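Local coordinates for protein aldo-keto reductase AKR2E4 (Bombyx mori, PDB 3WCZ) that reduces 3-dehydroecdysone with NADPH as an aldo-keto reductase and may thereby help to regulate moulting in the silkworm, at residues F83-L88 and L116-F121; V19-G24 and R50-A55. One frame throughout, in Å; residues are numbered along the deposited sequence.

Interaction 1: residues F83-L88 and L116-F121; sequences FVTTKL and LYLIHF. With NAP (NADP nicotinamide-adenine-dinucleotide phosphate), chain B.
Lys87 lays its aliphatic chain over the imidazole of His120, with CD of Lys87 3.6 Å from the ring centroid and almost on the ring normal, a CH-pi contact at the cofactor end of two parallel strands of the aldo-keto reductase (beta/alpha)8 barrel. The ring edge of His120 faces the carboxamide of NADP, NE2 lying 3.4 Å from N7N of the cofactor. Lysine suits this place because its long chain can pack against a ring and still carry its ammonium onward: NZ is salt-bridged to Asp53 and hydrogen-bonded to Thr54 O and to the hydroxyl of Tyr58, by similarity the proton donor.

On the same sheet face, Leu116 and Leu118 lie beside Thr85 and Lys87. Thr85 uses both branches, its OG1 passing 3.5 Å from CB of Leu116 on its way to bond His51, and its CG2 meeting CD1 of Leu118 at 3.9 Å.

On the opposite face, packed against helices 95-109 and 136-148, Tyr117 has CG anti to the backbone N (chi1 -158°), which brings its ring across to Thr86 and Leu88. CB of Leu88 meets CZ of Tyr117 at 3.7 Å, and water 2 bridges the phenol OH to Lys87 O, so a long aromatic with a polar tip suits the place. An alanine in place of Tyr117 would probably open a gap beside Leu88 and leave water 2 without its phenolic partner. Five backbone hydrogen bonds set the register, the shortest from Leu88 N to Leu118 O at 2.8 Å.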
ATOM      1  N   PHE A  83      -3.766  -6.934 -10.793  1.00  7.95           N
ATOM      2  CA  PHE A  83      -3.184  -5.613 -10.626  1.00  8.58           C
ATOM      3  C   PHE A  83      -2.014  -5.759  -9.661  1.00  7.48           C
ATOM      4  O   PHE A  83      -2.226  -6.058  -8.490  1.00  8.24           O
ATOM      5  CB  PHE A  83      -4.244  -4.657 -10.065  1.00  8.14           C
ATOM      6  CG  PHE A  83      -3.876  -3.213 -10.155  1.00  7.60           C
ATOM      7  CD1 PHE A  83      -2.923  -2.670  -9.310  1.00  7.93           C
ATOM      8  CD2 PHE A  83      -4.441  -2.392 -11.119  1.00  8.46           C
ATOM      9  CE1 PHE A  83      -2.568  -1.316  -9.417  1.00  7.60           C
ATOM     10  CE2 PHE A  83      -4.069  -1.070 -11.227  1.00  8.71           C
ATOM     11  CZ  PHE A  83      -3.133  -0.532 -10.390  1.00  8.93           C
ATOM     12  N   VAL A  84      -0.791  -5.592 -10.147  1.00  8.25           N
ATOM     13  CA  VAL A  84       0.389  -5.749  -9.325  1.00  7.36           C
ATOM     14  C   VAL A  84       1.014  -4.373  -9.145  1.00  7.27           C
ATOM     15  O   VAL A  84       1.282  -3.663 -10.119  1.00  8.05           O
ATOM     16  CB  VAL A  84       1.370  -6.748  -9.953  1.00  9.27           C
ATOM     17  CG1 VAL A  84       2.474  -7.082  -8.946  1.00 10.48           C
ATOM     18  CG2 VAL A  84       0.665  -8.012 -10.347  1.00  9.99           C
ATOM     19  N   THR A  85       1.305  -4.051  -7.897  1.00  7.21           N
ATOM     20  CA  THR A  85       1.938  -2.815  -7.473  1.00  7.63           C
ATOM     21  C   THR A  85       3.306  -3.119  -6.884  1.00  7.42           C
ATOM     22  O   THR A  85       3.422  -3.965  -6.004  1.00  7.66           O
ATOM     23  CB  THR A  85       1.087  -2.106  -6.408  1.00  6.65           C
ATOM     24  OG1 THR A  85      -0.153  -1.744  -6.999  1.00  8.10           O
ATOM     25  CG2 THR A  85       1.743  -0.856  -5.872  1.00  7.76           C
ATOM     26  N   THR A  86       4.354  -2.436  -7.352  1.00  7.10           N
ATOM     27  CA  THR A  86       5.651  -2.498  -6.693  1.00  7.25           C
ATOM     28  C   THR A  86       6.246  -1.091  -6.624  1.00  7.78           C
ATOM     29  O   THR A  86       5.620  -0.118  -7.060  1.00  6.61           O
ATOM     30  CB  THR A  86       6.587  -3.553  -7.276  1.00  7.87           C
ATOM     31  OG1 THR A  86       7.604  -3.783  -6.302  1.00  8.35           O
ATOM     32  CG2 THR A  86       7.165  -3.152  -8.628  1.00  9.07           C
ATOM     33  N   LYS A  87       7.439  -1.001  -6.021  1.00  7.14           N
ATOM     34  CA  LYS A  87       7.981   0.284  -5.580  1.00  7.00           C
ATOM     35  C   LYS A  87       9.475   0.377  -5.843  1.00  7.50           C
ATOM     36  O   LYS A  87      10.236  -0.589  -5.639  1.00  8.34           O
ATOM     37  CB  LYS A  87       7.704   0.513  -4.082  1.00  7.32           C
ATOM     38  CG  LYS A  87       6.307   0.134  -3.624  1.00  7.78           C
ATOM     39  CD  LYS A  87       5.999   0.607  -2.219  1.00  7.77           C
ATOM     40  CE  LYS A  87       4.684   0.099  -1.697  1.00  8.06           C
ATOM     41  NZ  LYS A  87       4.727  -1.316  -1.283  1.00  8.10           N
ATOM     42  N   LEU A  88       9.865   1.580  -6.255  1.00  7.33           N
ATOM     43  CA  LEU A  88      11.249   1.980  -6.525  1.00  7.63           C
ATOM     44  C   LEU A  88      11.905   2.355  -5.214  1.00  8.49           C
ATOM     45  O   LEU A  88      11.417   3.236  -4.502  1.00  7.61           O
ATOM     46  CB  LEU A  88      11.189   3.233  -7.403  1.00  7.82           C
ATOM     47  CG  LEU A  88      12.537   3.860  -7.762  1.00  7.82           C
ATOM     48  CD1 LEU A  88      13.255   3.071  -8.872  1.00  9.39           C
ATOM     49  CD2 LEU A  88      12.326   5.332  -8.131  1.00  9.37           C
ATOM     50  N   LEU A 116       1.115  -0.756 -11.364  1.00  7.73           N
ATOM     51  CA  LEU A 116       1.379   0.490 -10.642  1.00  7.53           C
ATOM     52  C   LEU A 116       2.796   0.443 -10.115  1.00  7.86           C
ATOM     53  O   LEU A 116       3.171  -0.478  -9.415  1.00  8.16           O
ATOM     54  CB  LEU A 116       0.393   0.653  -9.476  1.00  7.05           C
ATOM     55  CG  LEU A 116       0.558   1.898  -8.622  1.00  7.50           C
ATOM     56  CD1 LEU A 116       0.452   3.179  -9.382  1.00  8.07           C
ATOM     57  CD2 LEU A 116      -0.500   1.858  -7.542  1.00  7.59           C
ATOM     58  N   TYR A 117       3.583   1.444 -10.484  1.00  7.56           N
ATOM     59  CA  TYR A 117       4.921   1.646  -9.929  1.00  7.36           C
ATOM     60  C   TYR A 117       4.908   2.901  -9.084  1.00  6.66           C
ATOM     61  O   TYR A 117       4.428   3.955  -9.510  1.00  6.99           O
ATOM     62  CB  TYR A 117       5.936   1.786 -11.040  1.00  7.03           C
ATOM     63  CG  TYR A 117       7.364   1.487 -10.670  1.00  7.79           C
ATOM     64  CD1 TYR A 117       7.688   0.459  -9.806  1.00  7.86           C
ATOM     65  CD2 TYR A 117       8.417   2.194 -11.232  1.00  9.39           C
ATOM     66  CE1 TYR A 117       9.003   0.149  -9.504  1.00  8.97           C
ATOM     67  CE2 TYR A 117       9.733   1.899 -10.930  1.00  8.01           C
ATOM     68  CZ  TYR A 117      10.017   0.871 -10.068  1.00  7.03           C
ATOM     69  OH  TYR A 117      11.346   0.578  -9.818  1.00  8.73           O
ATOM     70  N   LEU A 118       5.425   2.786  -7.856  1.00  7.18           N
ATOM     71  CA  LEU A 118       5.461   3.883  -6.895  1.00  6.98           C
ATOM     72  C   LEU A 118       6.871   4.263  -6.519  1.00  6.28           C
ATOM     73  O   LEU A 118       7.708   3.379  -6.285  1.00  7.21           O
ATOM     74  CB  LEU A 118       4.751   3.472  -5.602  1.00  7.93           C
ATOM     75  CG  LEU A 118       3.287   3.048  -5.752  1.00  6.72           C
ATOM     76  CD1 LEU A 118       2.747   2.620  -4.397  1.00  8.66           C
ATOM     77  CD2 LEU A 118       2.431   4.138  -6.313  1.00  7.17           C
ATOM     78  N   ILE A 119       7.105   5.561  -6.359  1.00  6.30           N
ATOM     79  CA  ILE A 119       8.308   6.001  -5.680  1.00  7.12           C
ATOM     80  C   ILE A 119       8.092   5.693  -4.191  1.00  7.40           C
ATOM     81  O   ILE A 119       7.144   6.214  -3.588  1.00  7.69           O
ATOM     82  CB  ILE A 119       8.561   7.511  -5.863  1.00  7.91           C
ATOM     83  CG1 ILE A 119       8.648   7.883  -7.347  1.00  7.86           C
ATOM     84  CG2 ILE A 119       9.834   7.909  -5.105  1.00  9.14           C
ATOM     85  CD1 ILE A 119       9.001   9.359  -7.553  1.00  9.30           C
ATOM     86  N   HIS A 120       8.932   4.864  -3.581  1.00  6.75           N
ATOM     87  CA  HIS A 120       8.650   4.340  -2.238  1.00  6.76           C
ATOM     88  C   HIS A 120       8.702   5.426  -1.161  1.00  7.16           C
ATOM     89  O   HIS A 120       7.871   5.452  -0.258  1.00  7.46           O
ATOM     90  CB  HIS A 120       9.640   3.189  -1.933  1.00  7.47           C
ATOM     91  CG  HIS A 120       9.168   2.229  -0.885  1.00  6.94           C
ATOM     92  ND1 HIS A 120       9.477   0.888  -0.925  1.00  6.61           N
ATOM     93  CD2 HIS A 120       8.439   2.421   0.243  1.00  8.68           C
ATOM     94  CE1 HIS A 120       8.950   0.293   0.139  1.00  8.69           C
ATOM     95  NE2 HIS A 120       8.300   1.198   0.850  1.00  9.61           N
ATOM     96  N   PHE A 121       9.690   6.321  -1.261  1.00  7.97           N
ATOM     97  CA  PHE A 121       9.800   7.507  -0.409  1.00  8.04           C
ATOM     98  C   PHE A 121      10.329   8.672  -1.240  1.00  7.46           C
ATOM     99  O   PHE A 121      11.049   8.462  -2.242  1.00  8.22           O
ATOM    100  CB  PHE A 121      10.806   7.309   0.746  1.00  8.63           C
ATOM    101  CG  PHE A 121      10.331   6.397   1.835  1.00  8.59           C
ATOM    102  CD1 PHE A 121      10.577   5.047   1.750  1.00  8.21           C
ATOM    103  CD2 PHE A 121       9.696   6.900   2.956  1.00  9.30           C
ATOM    104  CE1 PHE A 121      10.148   4.179   2.762  1.00  9.84           C
ATOM    105  CE2 PHE A 121       9.228   6.051   3.963  1.00  9.27           C
ATOM    106  CZ  PHE A 121       9.472   4.692   3.867  1.00  9.41           C
TER
HETATM  107  PA  NAP B 401      -0.889  -4.670   8.631  1.00  7.92           P
HETATM  108  O1A NAP B 401      -1.614  -5.181   7.457  1.00  9.16           O
HETATM  109  O2A NAP B 401      -1.096  -3.345   9.182  1.00  8.11           O
HETATM  110  O5B NAP B 401      -0.871  -5.675   9.825  1.00  8.86           O
HETATM  111  C5B NAP B 401      -0.541  -7.018   9.639  1.00  9.54           C
HETATM  112  C4B NAP B 401      -0.677  -7.869  10.893  1.00  8.79           C
HETATM  113  O4B NAP B 401      -2.073  -8.037  11.208  1.00 10.31           O
HETATM  114  C3B NAP B 401      -0.074  -9.221  10.841  1.00 10.82           C
HETATM  115  O3B NAP B 401       0.474  -9.478  12.111  1.00 11.36           O
HETATM  116  C2B NAP B 401      -1.211 -10.076  10.547  1.00  9.96           C
HETATM  117  O2B NAP B 401      -1.053 -11.419  10.959  1.00 10.80           O
HETATM  118  C1B NAP B 401      -2.347  -9.416  11.282  1.00 11.14           C
HETATM  119  N9A NAP B 401      -3.674  -9.590  10.731  1.00 10.79           N
HETATM  120  C8A NAP B 401      -3.993  -9.553   9.421  1.00  9.16           C
HETATM  121  N7A NAP B 401      -5.297  -9.625   9.242  1.00 10.16           N
HETATM  122  C5A NAP B 401      -5.874  -9.724  10.481  1.00 11.09           C
HETATM  123  C6A NAP B 401      -7.197  -9.829  10.921  1.00 11.83           C
HETATM  124  N6A NAP B 401      -8.306  -9.894  10.072  1.00 13.84           N
HETATM  125  N1A NAP B 401      -7.383  -9.905  12.251  1.00 15.35           N
HETATM  126  C2A NAP B 401      -6.356  -9.859  13.097  1.00 13.05           C
HETATM  127  N3A NAP B 401      -5.073  -9.745  12.712  1.00 13.04           N
HETATM  128  C4A NAP B 401      -4.837  -9.664  11.394  1.00 11.35           C
HETATM  129  O3  NAP B 401       0.682  -4.809   8.256  1.00  9.84           O
HETATM  130  PN  NAP B 401       1.830  -3.975   7.531  1.00  8.29           P
HETATM  131  O1N NAP B 401       2.696  -5.000   6.897  1.00  9.32           O
HETATM  132  O2N NAP B 401       2.417  -3.041   8.530  1.00  9.53           O
HETATM  133  O5D NAP B 401       1.128  -3.076   6.425  1.00  7.70           O
HETATM  134  C5D NAP B 401       0.431  -3.651   5.371  1.00  8.81           C
HETATM  135  C4D NAP B 401       1.103  -3.548   3.996  1.00  7.95           C
HETATM  136  O4D NAP B 401       1.226  -2.199   3.583  1.00  8.14           O
HETATM  137  C3D NAP B 401       2.508  -4.056   3.942  1.00  6.71           C
HETATM  138  O3D NAP B 401       2.585  -5.465   4.018  1.00  7.48           O
HETATM  139  C2D NAP B 401       2.984  -3.467   2.709  1.00  8.19           C
HETATM  140  O2D NAP B 401       2.444  -4.127   1.599  1.00  7.76           O
HETATM  141  C1D NAP B 401       2.436  -2.062   2.829  1.00  8.41           C
HETATM  142  N1N NAP B 401       3.268  -1.036   3.469  1.00  8.48           N
HETATM  143  C2N NAP B 401       3.838  -0.069   2.725  1.00  7.55           C
HETATM  144  C3N NAP B 401       4.601   0.899   3.326  1.00  9.28           C
HETATM  145  C7N NAP B 401       5.151   1.955   2.444  1.00  9.39           C
HETATM  146  O7N NAP B 401       4.646   2.235   1.330  1.00 10.19           O
HETATM  147  N7N NAP B 401       6.143   2.708   2.964  1.00  5.79           N
HETATM  148  C4N NAP B 401       4.869   0.866   4.707  1.00  9.17           C
HETATM  149  C5N NAP B 401       4.260  -0.132   5.479  1.00  9.24           C
HETATM  150  C6N NAP B 401       3.468  -1.059   4.813  1.00  9.66           C
HETATM  151  P2B NAP B 401      -1.228 -12.656   9.955  1.00 11.61           P
HETATM  152  O1X NAP B 401      -0.877 -13.873  10.833  1.00 13.70           O
HETATM  153  O2X NAP B 401      -2.633 -12.707   9.541  1.00 11.72           O
HETATM  154  O3X NAP B 401      -0.255 -12.452   8.820  1.00 12.36           O
HETATM  155  O   HOH W   1      11.210  -0.617  -2.680  1.00  8.72           O
HETATM  156  O   HOH W   2      11.666  -1.447  -7.989  1.00  9.30           O
HETATM  157  O   HOH W   3      12.078   5.427  -3.033  1.00  7.55           O

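Interaction 2: residues V19-G24 and R50-A55; sequences VALGTG and RHIDTA. With NAP (NADP nicotinamide-adenine-dinucleotide phosphate), chain B.
The imidazole of His51 carries the methyl of Ala20 over the centre of one face, CB of Ala20 lying 3.5 Å from the centroid of the His51 ring and 7° off its normal; the small methyl rests on the ring's pi face, a CH-pi contact. Both ring nitrogens are engaged, ND1 with Pro17 O and NE2 with Thr85 OG1, which fixes the rotation of the imidazole, and the rings of Phe83 and His51 meet edge-to-face.

Backbone hydrogen bonds from Leu21 N to His51 O and from Asp53 N to Leu21 O, the latter 2.9 Å, join the first two parallel strands of the (beta/alpha)8 barrel, a beta-alpha-beta unit whose crossover is helix 35-46. Leu21 and Ile52 point together toward the surrounding helices.

At the C-terminal ends of the strands the pairing turns to cofactor binding. Gly22 has no side chain, and a CB there would clash with O3D of the nicotinamide ribose. Gly24 N bonds that O3D at 2.8 Å, while O2D of the same ribose donates to OD2 of Asp53 at 2.7 Å, an oxygen that also serves Lys87. With its OG1 between the backbone N and the carbonyl carbon (chi1 68°), Thr23 donates that hydroxyl to Asp53 O at 2.7 Å.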
ATOM      1  N   VAL A  19      -8.969  -3.365  -2.527  1.00  8.48           N
ATOM      2  CA  VAL A  19      -8.244  -4.050  -1.458  1.00  8.21           C
ATOM      3  C   VAL A  19      -6.998  -4.669  -2.073  1.00  7.38           C
ATOM      4  O   VAL A  19      -7.095  -5.321  -3.095  1.00  8.56           O
ATOM      5  CB  VAL A  19      -9.084  -5.151  -0.779  1.00  8.87           C
ATOM      6  CG1 VAL A  19      -8.298  -5.812   0.300  1.00  8.72           C
ATOM      7  CG2 VAL A  19     -10.412  -4.566  -0.224  1.00  9.67           C
ATOM      8  N   ALA A  20      -5.842  -4.452  -1.449  1.00  7.36           N
ATOM      9  CA  ALA A  20      -4.585  -5.064  -1.866  1.00  6.83           C
ATOM     10  C   ALA A  20      -4.029  -5.945  -0.781  1.00  6.38           C
ATOM     11  O   ALA A  20      -4.075  -5.594   0.400  1.00  8.30           O
ATOM     12  CB  ALA A  20      -3.563  -3.984  -2.225  1.00  7.77           C
ATOM     13  N   LEU A  21      -3.485  -7.087  -1.183  1.00  6.91           N
ATOM     14  CA  LEU A  21      -2.714  -7.903  -0.247  1.00  7.55           C
ATOM     15  C   LEU A  21      -1.362  -7.271   0.038  1.00  7.82           C
ATOM     16  O   LEU A  21      -0.596  -7.015  -0.891  1.00  7.46           O
ATOM     17  CB  LEU A  21      -2.500  -9.307  -0.790  1.00  8.48           C
ATOM     18  CG  LEU A  21      -1.680 -10.219   0.141  1.00  8.31           C
ATOM     19  CD1 LEU A  21      -2.490 -10.635   1.380  1.00 10.88           C
ATOM     20  CD2 LEU A  21      -1.164 -11.439  -0.564  1.00  9.87           C
ATOM     21  N   GLY A  22      -1.061  -7.020   1.300  1.00  7.05           N
ATOM     22  CA  GLY A  22       0.266  -6.575   1.661  1.00  7.53           C
ATOM     23  C   GLY A  22       1.275  -7.698   1.738  1.00  7.86           C
ATOM     24  O   GLY A  22       0.970  -8.785   2.242  1.00  8.49           O
ATOM     25  N   THR A  23       2.472  -7.438   1.224  1.00  7.94           N
ATOM     26  CA  THR A  23       3.560  -8.418   1.258  1.00  9.22           C
ATOM     27  C   THR A  23       4.809  -7.873   1.909  1.00  8.53           C
ATOM     28  O   THR A  23       5.886  -8.475   1.786  1.00 10.45           O
ATOM     29  CB  THR A  23       3.877  -8.977  -0.142  1.00  8.79           C
ATOM     30  OG1 THR A  23       4.445  -7.961  -0.986  1.00  8.04           O
ATOM     31  CG2 THR A  23       2.625  -9.567  -0.814  1.00  9.54           C
ATOM     32  N   GLY A  24       4.697  -6.777   2.637  1.00  9.27           N
ATOM     33  CA  GLY A  24       5.802  -6.345   3.476  1.00  8.80           C
ATOM     34  C   GLY A  24       5.951  -7.310   4.635  1.00 10.10           C
ATOM     35  O   GLY A  24       4.984  -7.989   5.056  1.00 10.64           O
ATOM     36  N   ARG A  50      -7.392  -9.394  -6.398  1.00  7.97           N
ATOM     37  CA  ARG A  50      -6.830  -9.136  -7.708  1.00  8.77           C
ATOM     38  C   ARG A  50      -5.788  -8.029  -7.625  1.00  8.64           C
ATOM     39  O   ARG A  50      -5.401  -7.485  -8.664  1.00 12.79           O
ATOM     40  CB  ARG A  50      -7.933  -8.728  -8.688  1.00  8.92           C
ATOM     41  CG  ARG A  50      -8.975  -9.836  -8.953  1.00 10.99           C
ATOM     42  CD  ARG A  50      -8.354 -11.048  -9.618  1.00  9.90           C
ATOM     43  NE  ARG A  50      -9.329 -12.101  -9.919  1.00 11.41           N
ATOM     44  CZ  ARG A  50      -9.528 -13.174  -9.165  1.00 11.62           C
ATOM     45  NH1 ARG A  50      -8.866 -13.335  -8.031  1.00 11.22           N
ATOM     46  NH2 ARG A  50     -10.414 -14.099  -9.557  1.00 15.99           N
ATOM     47  N   HIS A  51      -5.375  -7.629  -6.442  1.00  7.31           N
ATOM     48  CA  HIS A  51      -4.376  -6.573  -6.274  1.00  8.02           C
ATOM     49  C   HIS A  51      -3.378  -7.019  -5.216  1.00  7.23           C
ATOM     50  O   HIS A  51      -3.779  -7.386  -4.115  1.00  7.92           O
ATOM     51  CB  HIS A  51      -5.091  -5.255  -5.885  1.00  8.11           C
ATOM     52  CG  HIS A  51      -4.206  -4.039  -5.754  1.00  7.59           C
ATOM     53  ND1 HIS A  51      -4.730  -2.807  -5.438  1.00  8.38           N
ATOM     54  CD2 HIS A  51      -2.868  -3.842  -5.859  1.00  7.27           C
ATOM     55  CE1 HIS A  51      -3.769  -1.910  -5.356  1.00  8.16           C
ATOM     56  NE2 HIS A  51      -2.624  -2.508  -5.623  1.00  7.25           N
ATOM     57  N   ILE A  52      -2.087  -7.017  -5.581  1.00  7.39           N
ATOM     58  CA  ILE A  52      -0.993  -7.375  -4.678  1.00  8.28           C
ATOM     59  C   ILE A  52      -0.069  -6.173  -4.569  1.00  7.65           C
ATOM     60  O   ILE A  52       0.286  -5.611  -5.606  1.00  7.54           O
ATOM     61  CB  ILE A  52      -0.160  -8.567  -5.184  1.00  8.33           C
ATOM     62  CG1 ILE A  52      -1.043  -9.746  -5.621  1.00  9.56           C
ATOM     63  CG2 ILE A  52       0.850  -8.971  -4.127  1.00  9.51           C
ATOM     64  CD1 ILE A  52      -1.864 -10.408  -4.535  1.00 11.37           C
ATOM     65  N   ASP A  53       0.311  -5.797  -3.345  1.00  7.08           N
ATOM     66  CA  ASP A  53       1.260  -4.707  -3.073  1.00  6.66           C
ATOM     67  C   ASP A  53       2.581  -5.305  -2.607  1.00  7.90           C
ATOM     68  O   ASP A  53       2.597  -6.069  -1.636  1.00  7.61           O
ATOM     69  CB  ASP A  53       0.737  -3.758  -1.979  1.00  7.21           C
ATOM     70  CG  ASP A  53       1.688  -2.624  -1.713  1.00  7.80           C
ATOM     71  OD1 ASP A  53       1.657  -1.655  -2.493  1.00  8.31           O
ATOM     72  OD2 ASP A  53       2.472  -2.689  -0.740  1.00  7.73           O
ATOM     73  N   THR A  54       3.667  -4.991  -3.310  1.00  7.74           N
ATOM     74  CA  THR A  54       4.997  -5.419  -2.934  1.00  7.44           C
ATOM     75  C   THR A  54       5.979  -4.281  -3.153  1.00  6.71           C
ATOM     76  O   THR A  54       5.584  -3.142  -3.376  1.00  7.79           O
ATOM     77  CB  THR A  54       5.369  -6.734  -3.682  1.00  7.62           C
ATOM     78  OG1 THR A  54       6.560  -7.316  -3.125  1.00  8.92           O
ATOM     79  CG2 THR A  54       5.588  -6.541  -5.148  1.00  8.10           C
ATOM     80  N   ALA A  55       7.275  -4.587  -3.047  1.00  7.60           N
ATOM     81  CA  ALA A  55       8.319  -3.563  -3.156  1.00  8.27           C
ATOM     82  C   ALA A  55       9.656  -4.229  -3.338  1.00  7.95           C
ATOM     83  O   ALA A  55       9.896  -5.321  -2.813  1.00  8.85           O
ATOM     84  CB  ALA A  55       8.363  -2.691  -1.932  1.00  8.20           C
TER
HETATM   85  PA  NAP B 401      -0.889  -4.670   8.631  1.00  7.92           P
HETATM   86  O1A NAP B 401      -1.614  -5.181   7.457  1.00  9.16           O
HETATM   87  O2A NAP B 401      -1.096  -3.345   9.182  1.00  8.11           O
HETATM   88  O5B NAP B 401      -0.871  -5.675   9.825  1.00  8.86           O
HETATM   89  C5B NAP B 401      -0.541  -7.018   9.639  1.00  9.54           C
HETATM   90  C4B NAP B 401      -0.677  -7.869  10.893  1.00  8.79           C
HETATM   91  O4B NAP B 401      -2.073  -8.037  11.208  1.00 10.31           O
HETATM   92  C3B NAP B 401      -0.074  -9.221  10.841  1.00 10.82           C
HETATM   93  O3B NAP B 401       0.474  -9.478  12.111  1.00 11.36           O
HETATM   94  C2B NAP B 401      -1.211 -10.076  10.547  1.00  9.96           C
HETATM   95  O2B NAP B 401      -1.053 -11.419  10.959  1.00 10.80           O
HETATM   96  C1B NAP B 401      -2.347  -9.416  11.282  1.00 11.14           C
HETATM   97  N9A NAP B 401      -3.674  -9.590  10.731  1.00 10.79           N
HETATM   98  C8A NAP B 401      -3.993  -9.553   9.421  1.00  9.16           C
HETATM   99  N7A NAP B 401      -5.297  -9.625   9.242  1.00 10.16           N
HETATM  100  C5A NAP B 401      -5.874  -9.724  10.481  1.00 11.09           C
HETATM  101  C6A NAP B 401      -7.197  -9.829  10.921  1.00 11.83           C
HETATM  102  N6A NAP B 401      -8.306  -9.894  10.072  1.00 13.84           N
HETATM  103  N1A NAP B 401      -7.383  -9.905  12.251  1.00 15.35           N
HETATM  104  C2A NAP B 401      -6.356  -9.859  13.097  1.00 13.05           C
HETATM  105  N3A NAP B 401      -5.073  -9.745  12.712  1.00 13.04           N
HETATM  106  C4A NAP B 401      -4.837  -9.664  11.394  1.00 11.35           C
HETATM  107  O3  NAP B 401       0.682  -4.809   8.256  1.00  9.84           O
HETATM  108  PN  NAP B 401       1.830  -3.975   7.531  1.00  8.29           P
HETATM  109  O1N NAP B 401       2.696  -5.000   6.897  1.00  9.32           O
HETATM  110  O2N NAP B 401       2.417  -3.041   8.530  1.00  9.53           O
HETATM  111  O5D NAP B 401       1.128  -3.076   6.425  1.00  7.70           O
HETATM  112  C5D NAP B 401       0.431  -3.651   5.371  1.00  8.81           C
HETATM  113  C4D NAP B 401       1.103  -3.548   3.996  1.00  7.95           C
HETATM  114  O4D NAP B 401       1.226  -2.199   3.583  1.00  8.14           O
HETATM  115  C3D NAP B 401       2.508  -4.056   3.942  1.00  6.71           C
HETATM  116  O3D NAP B 401       2.585  -5.465   4.018  1.00  7.48           O
HETATM  117  C2D NAP B 401       2.984  -3.467   2.709  1.00  8.19           C
HETATM  118  O2D NAP B 401       2.444  -4.127   1.599  1.00  7.76           O
HETATM  119  C1D NAP B 401       2.436  -2.062   2.829  1.00  8.41           C
HETATM  120  N1N NAP B 401       3.268  -1.036   3.469  1.00  8.48           N
HETATM  121  C2N NAP B 401       3.838  -0.069   2.725  1.00  7.55           C
HETATM  122  C3N NAP B 401       4.601   0.899   3.326  1.00  9.28           C
HETATM  123  C7N NAP B 401       5.151   1.955   2.444  1.00  9.39           C
HETATM  124  O7N NAP B 401       4.646   2.235   1.330  1.00 10.19           O
HETATM  125  N7N NAP B 401       6.143   2.708   2.964  1.00  5.79           N
HETATM  126  C4N NAP B 401       4.869   0.866   4.707  1.00  9.17           C
HETATM  127  C5N NAP B 401       4.260  -0.132   5.479  1.00  9.24           C
HETATM  128  C6N NAP B 401       3.468  -1.059   4.813  1.00  9.66           C
HETATM  129  P2B NAP B 401      -1.228 -12.656   9.955  1.00 11.61           P
HETATM  130  O1X NAP B 401      -0.877 -13.873  10.833  1.00 13.70           O
HETATM  131  O2X NAP B 401      -2.633 -12.707   9.541  1.00 11.72           O
HETATM  132  O3X NAP B 401      -0.255 -12.452   8.820  1.00 12.36           O
HETATM  133  O   HOH W   4      -8.169  -7.276  -4.720  1.00 10.10           O

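From the N terminus, 19-24 runs up the first barrel strand, helix 35-46 crosses back outside, and 50-55 returns beside it, so interaction 2 closes a loop of 25 residues. Helix 61-73 then leads to 83-88; after helix 95-109, segment 116-121 pairs with 83-88 and closes interaction 1 over 27 residues. The two loops follow in series, neither nesting nor crossing. Because strands 51-53 and 83-88 are sheet neighbours, the contacts join four consecutive strands of the parallel barrel. At the strand starts Phe83 N lies 2.7 Å from Arg50 O, a probable hydrogen bond; at the other end both reach NADP, interaction 2 at the nicotinamide ribose, interaction 1 at the carboxamide.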